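Local coordinates for protein ATP-dependent DNA helicase (Mycobacterium smegmatis, PDB 5V9X) that probably couples ATP hydrolysis to 3'-to-5' movement along single-stranded DNA, so unwinding RNA:DNA hybrids, at residues Leu643-Phe648 with Ala661-His666; Asn459-Leu464 with Ala493-Ser498; Arg353-Ser358 with Thr382-Leu387. One frame throughout, in Å; residues are numbered along the deposited sequence.

Contact 1: Leu643-Phe648 with Ala661-His666; sequences LDRKAF and ATDNLH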
loop_
_atom_site.group_PDB
_atom_site.type_symbol
_atom_site.label_atom_id
_atom_site.label_comp_id
_atom_site.label_asym_id
_atom_site.label_seq_id
_atom_site.Cartn_x
_atom_site.Cartn_y
_atom_site.Cartn_z
ATOM N N LEU A 643 2.340 32.237 -13.331
ATOM C CA LEU A 643 3.717 32.496 -13.725
ATOM C C LEU A 643 3.767 32.876 -15.196
ATOM O O LEU A 643 3.116 32.234 -16.028
ATOM C CB LEU A 643 4.603 31.269 -13.486
ATOM C CG LEU A 643 4.718 30.721 -12.065
ATOM C CD1 LEU A 643 5.548 29.448 -12.062
ATOM C CD2 LEU A 643 5.320 31.759 -11.133
ATOM N N ASP A 644 4.544 33.910 -15.511
ATOM C CA ASP A 644 4.895 34.165 -16.897
ATOM C C ASP A 644 5.584 32.933 -17.473
ATOM O O ASP A 644 6.154 32.115 -16.746
ATOM C CB ASP A 644 5.795 35.396 -17.015
ATOM C CG ASP A 644 7.050 35.293 -16.158
ATOM O OD1 ASP A 644 7.172 34.326 -15.377
ATOM O OD2 ASP A 644 7.919 36.185 -16.269
ATOM N N ARG A 645 5.521 32.797 -18.799
ATOM C CA ARG A 645 6.035 31.591 -19.442
ATOM C C ARG A 645 7.502 31.335 -19.111
ATOM O O ARG A 645 7.949 30.186 -19.183
ATOM C CB ARG A 645 5.838 31.681 -20.957
ATOM C CG ARG A 645 6.079 30.372 -21.697
ATOM C CD ARG A 645 5.159 29.265 -21.201
ATOM N NE ARG A 645 5.457 27.987 -21.845
ATOM C CZ ARG A 645 4.868 27.551 -22.954
ATOM N NH1 ARG A 645 3.940 28.289 -23.549
ATOM N NH2 ARG A 645 5.206 26.377 -23.470
ATOM N N LYS A 646 8.251 32.367 -18.724
ATOM C CA LYS A 646 9.655 32.196 -18.366
ATOM C C LYS A 646 9.789 31.407 -17.071
ATOM O O LYS A 646 10.284 30.275 -17.084
ATOM C CB LYS A 646 10.350 33.554 -18.244
ATOM C CG LYS A 646 10.188 34.454 -19.462
ATOM C CD LYS A 646 10.474 33.703 -20.757
ATOM C CE LYS A 646 9.220 33.585 -21.617
ATOM N NZ LYS A 646 9.383 32.600 -22.722
ATOM N N ALA A 647 9.350 31.991 -15.949
ATOM C CA ALA A 647 9.388 31.285 -14.671
ATOM C C ALA A 647 8.661 29.950 -14.747
ATOM O O ALA A 647 9.043 28.990 -14.067
ATOM C CB ALA A 647 8.780 32.155 -13.571
ATOM N N PHE A 648 7.615 29.874 -15.571
ATOM C CA PHE A 648 6.916 28.613 -15.787
ATOM C C PHE A 648 7.851 27.565 -16.381
ATOM O O PHE A 648 7.925 26.432 -15.892
ATOM C CB PHE A 648 5.714 28.848 -16.702
ATOM C CG PHE A 648 4.751 27.700 -16.753
ATOM C CD1 PHE A 648 3.633 27.681 -15.935
ATOM C CD2 PHE A 648 4.953 26.644 -17.628
ATOM C CE1 PHE A 648 2.742 26.629 -15.981
ATOM C CE2 PHE A 648 4.066 25.589 -17.679
ATOM C CZ PHE A 648 2.959 25.581 -16.854
ATOM N N ALA A 661 5.239 18.315 -22.186
ATOM C CA ALA A 661 4.673 18.408 -20.846
ATOM C C ALA A 661 4.504 19.856 -20.400
ATOM O O ALA A 661 3.558 20.169 -19.669
ATOM C CB ALA A 661 5.545 17.637 -19.857
ATOM N N THR A 662 5.398 20.750 -20.828
ATOM C CA THR A 662 5.256 22.157 -20.466
ATOM C C THR A 662 4.087 22.803 -21.204
ATOM O O THR A 662 3.307 23.551 -20.604
ATOM C CB THR A 662 6.551 22.917 -20.758
ATOM O OG1 THR A 662 7.625 22.354 -19.994
ATOM C CG2 THR A 662 6.397 24.383 -20.391
ATOM N N ASP A 663 3.955 22.528 -22.504
ATOM C CA ASP A 663 2.862 23.109 -23.278
ATOM C C ASP A 663 1.506 22.698 -22.719
ATOM O O ASP A 663 0.606 23.533 -22.572
ATOM C CB ASP A 663 2.976 22.690 -24.745
ATOM C CG ASP A 663 4.071 23.433 -25.486
ATOM O OD1 ASP A 663 4.200 24.661 -25.290
ATOM O OD2 ASP A 663 4.800 22.786 -26.268
ATOM N N ASN A 664 1.346 21.415 -22.391
ATOM C CA ASN A 664 0.037 20.914 -21.986
ATOM C C ASN A 664 -0.341 21.359 -20.581
ATOM O O ASN A 664 -1.523 21.586 -20.305
ATOM C CB ASN A 664 0.012 19.391 -22.084
ATOM C CG ASN A 664 -0.083 18.906 -23.509
ATOM O OD1 ASN A 664 -1.176 18.781 -24.060
ATOM N ND2 ASN A 664 1.063 18.635 -24.120
ATOM N N LEU A 665 0.632 21.468 -19.676
ATOM C CA LEU A 665 0.333 21.979 -18.341
ATOM C C LEU A 665 -0.078 23.443 -18.401
ATOM O O LEU A 665 -1.067 23.848 -17.779
ATOM C CB LEU A 665 1.540 21.800 -17.421
ATOM C CG LEU A 665 1.381 22.445 -16.043
ATOM C CD1 LEU A 665 0.225 21.806 -15.287
ATOM C CD2 LEU A 665 2.671 22.348 -15.247
ATOM N N HIS A 666 0.678 24.252 -19.147
ATOM C CA HIS A 666 0.344 25.663 -19.294
ATOM C C HIS A 666 -1.036 25.834 -19.913
ATOM O O HIS A 666 -1.860 26.613 -19.420
ATOM C CB HIS A 666 1.405 26.364 -20.144
ATOM C CG HIS A 666 1.274 27.855 -20.164
ATOM N ND1 HIS A 666 0.269 28.505 -20.845
ATOM C CD2 HIS A 666 2.025 28.822 -19.584
ATOM C CE1 HIS A 666 0.404 29.809 -20.682
ATOM N NE2 HIS A 666 1.460 30.028 -19.921
#

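Contact 2: Asn459-Leu464 with Ala493-Ser498; sequences NPLDVL and ATLPRS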
loop_
_atom_site.group_PDB
_atom_site.type_symbol
_atom_site.label_atom_id
_atom_site.label_comp_id
_atom_site.label_asym_id
_atom_site.label_seq_id
_atom_site.Cartn_x
_atom_site.Cartn_y
_atom_site.Cartn_z
ATOM N N ASN A 459 -6.030 -0.539 17.847
ATOM C CA ASN A 459 -7.004 -1.522 18.306
ATOM C C ASN A 459 -7.910 -2.076 17.199
ATOM O O ASN A 459 -9.135 -2.018 17.309
ATOM C CB ASN A 459 -7.851 -0.929 19.425
ATOM C CG ASN A 459 -7.009 -0.376 20.561
ATOM O OD1 ASN A 459 -5.879 -0.810 20.778
ATOM N ND2 ASN A 459 -7.558 0.587 21.292
ATOM N N PRO A 460 -7.332 -2.639 16.118
ATOM C CA PRO A 460 -8.183 -3.256 15.089
ATOM C C PRO A 460 -8.709 -4.611 15.534
ATOM O O PRO A 460 -8.019 -5.629 15.414
ATOM C CB PRO A 460 -7.245 -3.371 13.881
ATOM C CG PRO A 460 -5.891 -3.486 14.472
ATOM C CD PRO A 460 -5.905 -2.683 15.744
ATOM N N LEU A 461 -9.949 -4.630 16.036
ATOM C CA LEU A 461 -10.461 -5.803 16.742
ATOM C C LEU A 461 -10.584 -7.026 15.841
ATOM O O LEU A 461 -10.457 -8.158 16.326
ATOM C CB LEU A 461 -11.816 -5.484 17.371
ATOM C CG LEU A 461 -11.828 -4.403 18.449
ATOM C CD1 LEU A 461 -13.216 -4.286 19.060
ATOM C CD2 LEU A 461 -10.786 -4.696 19.518
ATOM N N ASP A 462 -10.839 -6.834 14.544
ATOM C CA ASP A 462 -10.989 -7.989 13.663
ATOM C C ASP A 462 -9.673 -8.738 13.509
ATOM O O ASP A 462 -9.657 -9.975 13.484
ATOM C CB ASP A 462 -11.539 -7.555 12.302
ATOM C CG ASP A 462 -10.677 -6.506 11.618
ATOM O OD1 ASP A 462 -9.634 -6.111 12.183
ATOM O OD2 ASP A 462 -11.051 -6.076 10.506
ATOM N N VAL A 463 -8.557 -8.008 13.415
ATOM C CA VAL A 463 -7.244 -8.649 13.373
ATOM C C VAL A 463 -6.996 -9.434 14.655
ATOM O O VAL A 463 -6.444 -10.542 14.628
ATOM C CB VAL A 463 -6.143 -7.600 13.126
ATOM C CG1 VAL A 463 -4.762 -8.198 13.359
ATOM C CG2 VAL A 463 -6.251 -7.039 11.716
ATOM N N LEU A 464 -7.405 -8.873 15.796
ATOM C CA LEU A 464 -7.279 -9.579 17.068
ATOM C C LEU A 464 -8.094 -10.867 17.066
ATOM O O LEU A 464 -7.598 -11.931 17.456
ATOM C CB LEU A 464 -7.722 -8.666 18.212
ATOM C CG LEU A 464 -7.930 -9.315 19.584
ATOM C CD1 LEU A 464 -6.616 -9.824 20.151
ATOM C CD2 LEU A 464 -8.595 -8.345 20.550
ATOM N N ALA A 493 -1.462 -1.342 22.020
ATOM C CA ALA A 493 -0.814 -0.867 23.237
ATOM C C ALA A 493 -1.789 -0.204 24.203
ATOM O O ALA A 493 -1.473 -0.076 25.392
ATOM C CB ALA A 493 0.310 0.107 22.881
ATOM N N THR A 494 -2.960 0.228 23.727
ATOM C CA THR A 494 -3.964 0.854 24.581
ATOM C C THR A 494 -5.289 0.099 24.565
ATOM O O THR A 494 -6.323 0.668 24.930
ATOM C CB THR A 494 -4.198 2.310 24.171
ATOM O OG1 THR A 494 -4.915 2.347 22.930
ATOM C CG2 THR A 494 -2.874 3.049 24.016
ATOM N N LEU A 495 -5.280 -1.164 24.154
ATOM C CA LEU A 495 -6.506 -1.943 24.032
ATOM C C LEU A 495 -7.220 -2.046 25.377
ATOM O O LEU A 495 -6.647 -2.591 26.334
ATOM C CB LEU A 495 -6.189 -3.339 23.498
ATOM C CG LEU A 495 -7.364 -4.307 23.328
ATOM C CD1 LEU A 495 -8.386 -3.756 22.345
ATOM C CD2 LEU A 495 -6.871 -5.673 22.878
ATOM N N PRO A 496 -8.442 -1.533 25.502
ATOM C CA PRO A 496 -9.188 -1.714 26.752
ATOM C C PRO A 496 -9.511 -3.183 26.973
ATOM O O PRO A 496 -9.882 -3.902 26.043
ATOM C CB PRO A 496 -10.458 -0.882 26.536
ATOM C CG PRO A 496 -10.145 0.034 25.386
ATOM C CD PRO A 496 -9.188 -0.723 24.525
ATOM N N ARG A 497 -9.357 -3.632 28.223
ATOM C CA ARG A 497 -9.694 -5.014 28.552
ATOM C C ARG A 497 -11.154 -5.318 28.239
ATOM O O ARG A 497 -11.496 -6.467 27.934
ATOM C CB ARG A 497 -9.391 -5.295 30.024
ATOM C CG ARG A 497 -9.575 -6.752 30.437
ATOM C CD ARG A 497 -8.749 -7.680 29.557
ATOM N NE ARG A 497 -8.795 -9.074 30.001
ATOM C CZ ARG A 497 -7.875 -9.642 30.775
ATOM N NH1 ARG A 497 -6.837 -8.936 31.200
ATOM N NH2 ARG A 497 -7.992 -10.915 31.125
ATOM N N SER A 498 -12.023 -4.304 28.301
ATOM C CA SER A 498 -13.422 -4.504 27.936
ATOM C C SER A 498 -13.561 -4.862 26.461
ATOM O O SER A 498 -14.325 -5.767 26.106
ATOM C CB SER A 498 -14.232 -3.250 28.266
ATOM O OG SER A 498 -13.733 -2.123 27.566
#

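Contact 3: Arg353-Ser358 with Thr382-Leu387; sequences RAHHGS and TSSLEL. With nucleotides of chain B.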
loop_
_atom_site.group_PDB
_atom_site.type_symbol
_atom_site.label_atom_id
_atom_site.label_comp_id
_atom_site.label_asym_id
_atom_site.label_seq_id
_atom_site.Cartn_x
_atom_site.Cartn_y
_atom_site.Cartn_z
ATOM N N ARG A 353 7.683 -8.644 -20.961
ATOM C CA ARG A 353 6.896 -9.708 -20.356
ATOM C C ARG A 353 6.277 -9.193 -19.064
ATOM O O ARG A 353 6.805 -8.277 -18.424
ATOM C CB ARG A 353 7.736 -10.963 -20.094
ATOM C CG ARG A 353 7.832 -11.898 -21.289
ATOM C CD ARG A 353 8.342 -13.263 -20.880
ATOM N NE ARG A 353 9.779 -13.258 -20.625
ATOM C CZ ARG A 353 10.405 -14.165 -19.883
ATOM N NH1 ARG A 353 9.716 -15.144 -19.311
ATOM N NH2 ARG A 353 11.717 -14.089 -19.705
ATOM N N ALA A 354 5.154 -9.794 -18.686
ATOM C CA ALA A 354 4.377 -9.334 -17.545
ATOM C C ALA A 354 4.836 -9.996 -16.250
ATOM O O ALA A 354 5.312 -11.134 -16.239
ATOM C CB ALA A 354 2.890 -9.615 -17.765
ATOM N N HIS A 355 4.686 -9.259 -15.150
ATOM C CA HIS A 355 4.899 -9.793 -13.809
ATOM C C HIS A 355 3.861 -9.180 -12.885
ATOM O O HIS A 355 3.845 -7.960 -12.698
ATOM C CB HIS A 355 6.312 -9.497 -13.295
ATOM C CG HIS A 355 6.696 -10.302 -12.091
ATOM N ND1 HIS A 355 6.322 -9.954 -10.810
ATOM C CD2 HIS A 355 7.416 -11.443 -11.974
ATOM C CE1 HIS A 355 6.797 -10.844 -9.957
ATOM N NE2 HIS A 355 7.464 -11.758 -10.637
ATOM N N HIS A 356 2.994 -10.015 -12.322
ATOM C CA HIS A 356 2.012 -9.575 -11.335
ATOM C C HIS A 356 1.442 -10.812 -10.648
ATOM O O HIS A 356 1.803 -11.949 -10.969
ATOM C CB HIS A 356 0.913 -8.716 -11.968
ATOM C CG HIS A 356 0.206 -9.372 -13.112
ATOM N ND1 HIS A 356 -0.808 -10.289 -12.935
ATOM C CD2 HIS A 356 0.357 -9.231 -14.450
ATOM C CE1 HIS A 356 -1.248 -10.687 -14.115
ATOM N NE2 HIS A 356 -0.558 -10.060 -15.052
ATOM N N GLY A 357 0.534 -10.573 -9.698
ATOM C CA GLY A 357 0.043 -11.648 -8.850
ATOM C C GLY A 357 -0.679 -12.752 -9.598
ATOM O O GLY A 357 -0.646 -13.912 -9.178
ATOM N N SER A 358 -1.342 -12.417 -10.705
ATOM C CA SER A 358 -2.095 -13.418 -11.451
ATOM C C SER A 358 -1.238 -14.204 -12.436
ATOM O O SER A 358 -1.732 -15.167 -13.031
ATOM C CB SER A 358 -3.260 -12.756 -12.187
ATOM O OG SER A 358 -4.230 -12.283 -11.267
ATOM N N THR A 382 3.335 -4.827 -11.720
ATOM C CA THR A 382 2.561 -4.102 -10.725
ATOM C C THR A 382 3.474 -3.802 -9.534
ATOM O O THR A 382 4.702 -3.817 -9.660
ATOM C CB THR A 382 1.324 -4.910 -10.326
ATOM O OG1 THR A 382 1.732 -6.177 -9.792
ATOM C CG2 THR A 382 0.417 -5.131 -11.527
ATOM N N SER A 383 2.891 -3.546 -8.360
ATOM C CA SER A 383 3.690 -3.368 -7.151
ATOM C C SER A 383 4.381 -4.652 -6.706
ATOM O O SER A 383 5.079 -4.634 -5.686
ATOM C CB SER A 383 2.814 -2.831 -6.019
ATOM O OG SER A 383 1.715 -3.693 -5.771
ATOM N N SER A 384 4.202 -5.754 -7.440
ATOM C CA SER A 384 4.884 -7.003 -7.125
ATOM C C SER A 384 6.399 -6.875 -7.208
ATOM O O SER A 384 7.113 -7.691 -6.615
ATOM C CB SER A 384 4.402 -8.102 -8.071
ATOM O OG SER A 384 4.656 -7.752 -9.422
ATOM N N LEU A 385 6.906 -5.880 -7.939
ATOM C CA LEU A 385 8.337 -5.610 -8.021
ATOM C C LEU A 385 8.683 -4.227 -7.480
ATOM O O LEU A 385 9.726 -3.669 -7.840
ATOM C CB LEU A 385 8.830 -5.746 -9.462
ATOM C CG LEU A 385 8.590 -7.069 -10.186
ATOM C CD1 LEU A 385 9.267 -7.051 -11.548
ATOM C CD2 LEU A 385 9.088 -8.231 -9.352
ATOM N N GLU A 386 7.829 -3.662 -6.622
ATOM C CA GLU A 386 8.032 -2.291 -6.169
ATOM C C GLU A 386 9.206 -2.174 -5.207
ATOM O O GLU A 386 9.876 -1.136 -5.176
ATOM C CB GLU A 386 6.753 -1.762 -5.512
ATOM C CG GLU A 386 6.917 -0.420 -4.802
ATOM C CD GLU A 386 5.615 0.121 -4.238
ATOM O OE1 GLU A 386 4.557 -0.085 -4.868
ATOM O OE2 GLU A 386 5.652 0.756 -3.162
ATOM N N LEU A 387 9.488 -3.219 -4.438
ATOM C CA LEU A 387 10.354 -3.106 -3.275
ATOM C C LEU A 387 11.534 -4.064 -3.352
ATOM O O LEU A 387 11.409 -5.189 -3.847
ATOM C CB LEU A 387 9.562 -3.380 -1.992
ATOM C CG LEU A 387 8.353 -2.475 -1.763
ATOM C CD1 LEU A 387 7.398 -3.108 -0.766
ATOM C CD2 LEU A 387 8.806 -1.109 -1.278
ATOM P P DT B 8 -0.451 -7.929 -7.407
ATOM O OP1 DT B 8 0.598 -8.351 -8.358
ATOM O OP2 DT B 8 -1.778 -8.580 -7.449
ATOM O "O5'" DT B 8 0.116 -8.057 -5.918
ATOM C "C5'" DT B 8 1.232 -7.271 -5.512
ATOM C "C4'" DT B 8 1.329 -7.212 -3.998
ATOM O "O4'" DT B 8 0.274 -6.389 -3.470
ATOM C "C3'" DT B 8 1.169 -8.551 -3.295
ATOM O "O3'" DT B 8 2.447 -9.107 -3.050
ATOM C "C2'" DT B 8 0.440 -8.204 -1.979
ATOM C "C1'" DT B 8 0.102 -6.715 -2.118
ATOM N N1 DT B 8 -1.295 -6.374 -1.724
ATOM C C2 DT B 8 -1.507 -5.581 -0.621
ATOM O O2 DT B 8 -0.605 -5.135 0.062
ATOM N N3 DT B 8 -2.823 -5.325 -0.344
ATOM C C4 DT B 8 -3.928 -5.776 -1.047
ATOM O O4 DT B 8 -5.075 -5.491 -0.718
ATOM C C5 DT B 8 -3.634 -6.604 -2.193
ATOM C C7 DT B 8 -4.749 -7.150 -3.032
ATOM C C6 DT B 8 -2.348 -6.860 -2.472
ATOM P P DC B 7 -5.407 -4.458 -9.377
ATOM O OP1 DC B 7 -5.377 -4.850 -10.801
ATOM O OP2 DC B 7 -6.540 -4.870 -8.522
ATOM O "O5'" DC B 7 -4.061 -4.959 -8.706
ATOM C "C5'" DC B 7 -2.865 -4.241 -8.948
ATOM C "C4'" DC B 7 -1.943 -4.328 -7.755
ATOM O "O4'" DC B 7 -2.435 -3.489 -6.699
ATOM C "C3'" DC B 7 -1.838 -5.719 -7.144
ATOM O "O3'" DC B 7 -0.656 -6.349 -7.600
ATOM C "C2'" DC B 7 -1.800 -5.471 -5.626
ATOM C "C1'" DC B 7 -1.887 -3.951 -5.496
ATOM N N1 DC B 7 -2.755 -3.513 -4.373
ATOM C C2 DC B 7 -2.178 -2.934 -3.240
ATOM O O2 DC B 7 -0.950 -2.786 -3.201
ATOM N N3 DC B 7 -2.982 -2.546 -2.219
ATOM C C4 DC B 7 -4.301 -2.728 -2.304
ATOM N N4 DC B 7 -5.054 -2.331 -1.273
ATOM C C5 DC B 7 -4.905 -3.323 -3.450
ATOM C C6 DC B 7 -4.104 -3.698 -4.450
#

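Contact 1: Leu643-Phe648 with Ala661-His666
Two helices joined by the edge strand 657-659 of the second RecA-like sheet, 645-653 and 661-676, meet where Phe648 and Arg645 of the first lie against His666, Thr662 and Asp663 of the second. His666 turns its edge to one face of the Phe648 ring, its CD2 lying 4.0 Å above the plane near the ring centre, with the planes at 73°: a T-shaped stack. At the rim of the same ring, Phe648 CZ is 3.6 Å from Leu665 CG, while Thr662 CG2 lies in the ring plane, 3.8 Å from Phe648 CE2. Phe648 reaches across because its CG is anti to the backbone N (chi1 -167°). Arg645 passes over one face of the His666 ring, its guanidinium plane 29° from the ring plane; its CD is 3.6 Å from His666 CD2, and NH2 donates to Asp663 OD1 at 2.7 Å. That salt bridge lies in the guanidinium plane but above the carboxylate plane. Asp649 pairs with Arg645 NE, so two carboxylates hold the guanidinium. Leu640 of helix 627-640 also touches Phe648, and Asp644 OD1 caps helix 645-653 at Ala647 N. The geometry is that of a helix-strand-helix unit at the margin of a RecA-like sheet.

Contact 2: Asn459-Leu464 with Ala493-Ser498
Leu495 carries most of the apolar contact between two helix starts in the region assigned to the Lhr winged-helix family, those of helices 461-471 and 497-508. Its two methyls part company: CD1 approaches Leu461 CD2 at 3.8 Å, and CD2 approaches Leu464 CD2 at 3.9 Å. One branched side chain thus meets two residues that lie three positions apart on helix 461-471. The leucines are set differently at the first torsion. Leu464 has CG anti to its backbone N (chi1 168°), whereas Leu461 has CG beside its own backbone N (chi1 -63°), and from these separate starting directions both bring a methyl to Leu495. Asn459, just ahead of the helix, brings its side chain against the Leu495 backbone, Asn459 CG 3.8 Å from Leu495 CA. The CA atoms come nearest here, with Asn459 CA 5.8 Å from Leu495 CA.

Further out, Phe500 of helix 497-508 and Val486 of helix 479-488 touch both Leu464 and Leu495, extending the apolar cluster among three helices. Arg497, in the first turn of its helix, pairs with Asp480 and makes a cation-pi contact with Phe483, tying its helix to helix 479-488; it also pairs with Glu501, one turn on in its own helix. Backbone hydrogen bonding between Asn459 and Pro491 joins the two connecting loops. On the Asn459 side, the Leu495 methyl CD1 lies 4.1 Å from Asn459 CB.

Contact 3: Arg353-Ser358 with Thr382-Leu387
A phosphate oxygen of the DNA strand, OP1 of DT8 of chain B, is gripped from both segments: Gly357 N donates to it at 2.6 Å and Thr382 OG1 at 2.8 Å. The Gly357 bond is bent, with an N-H...O angle of 132°. Thr382 OG1 sits between its backbone N and carbonyl carbon (chi1 59°), a rotation that turns the hydroxyl to the phosphate and also places it 3.4 Å from His356 CB. Ser384 N makes a weak bond back to Thr382 OG1, which may help to fix that hydroxyl.

Behind the phosphate, the backbones are tied by a weak bond from Thr382 N to His355 O. The imidazole of His355 then makes a second link: ND1 and Ser384 OG are hydrogen-bonded at 3.1 Å, with the hydroxyl at the ring edge. Leu385 covers one face of the same ring in a CH-pi contact, its CD2 3.8 Å from the centroid and displaced toward the rim. Glu368 of helix 361-372 binds His355 NE2, so both ring nitrogens have partners. The neighbouring His356 is held through NE2 by Glu304 of helix 300-318, while its ND1 accepts from Ser358 N at 3.1 Å. Two loops following the adjacent parallel strands 352-355 and 378-381 thus join backbone amide and threonine hydroxyl on one phosphate, as in the tracking-strand site of the second RecA-like domain of superfamily 2 helicases.

How the contacts relate
Along the chain the order is contact 3, contact 2, contact 1, each closing before the next opens. Contact 3 lies nearest the centre of the molecule, about 14 Å from it; contacts 1 and 2 are on opposite sides of that centre, their own centres about 52 Å apart. Contact 3 is about 35 Å from contact 1 and about 34 Å from contact 2, centre to centre. Contacts 1 and 3 share a seven-stranded parallel sheet: strand 352-355 forms one margin, and strand 657-659, between the helices of contact 1, forms the other. The chain thus returns to the edge of the second RecA-like sheet after passing through the winged-helix family region of contact 2, tying both into one polypeptide.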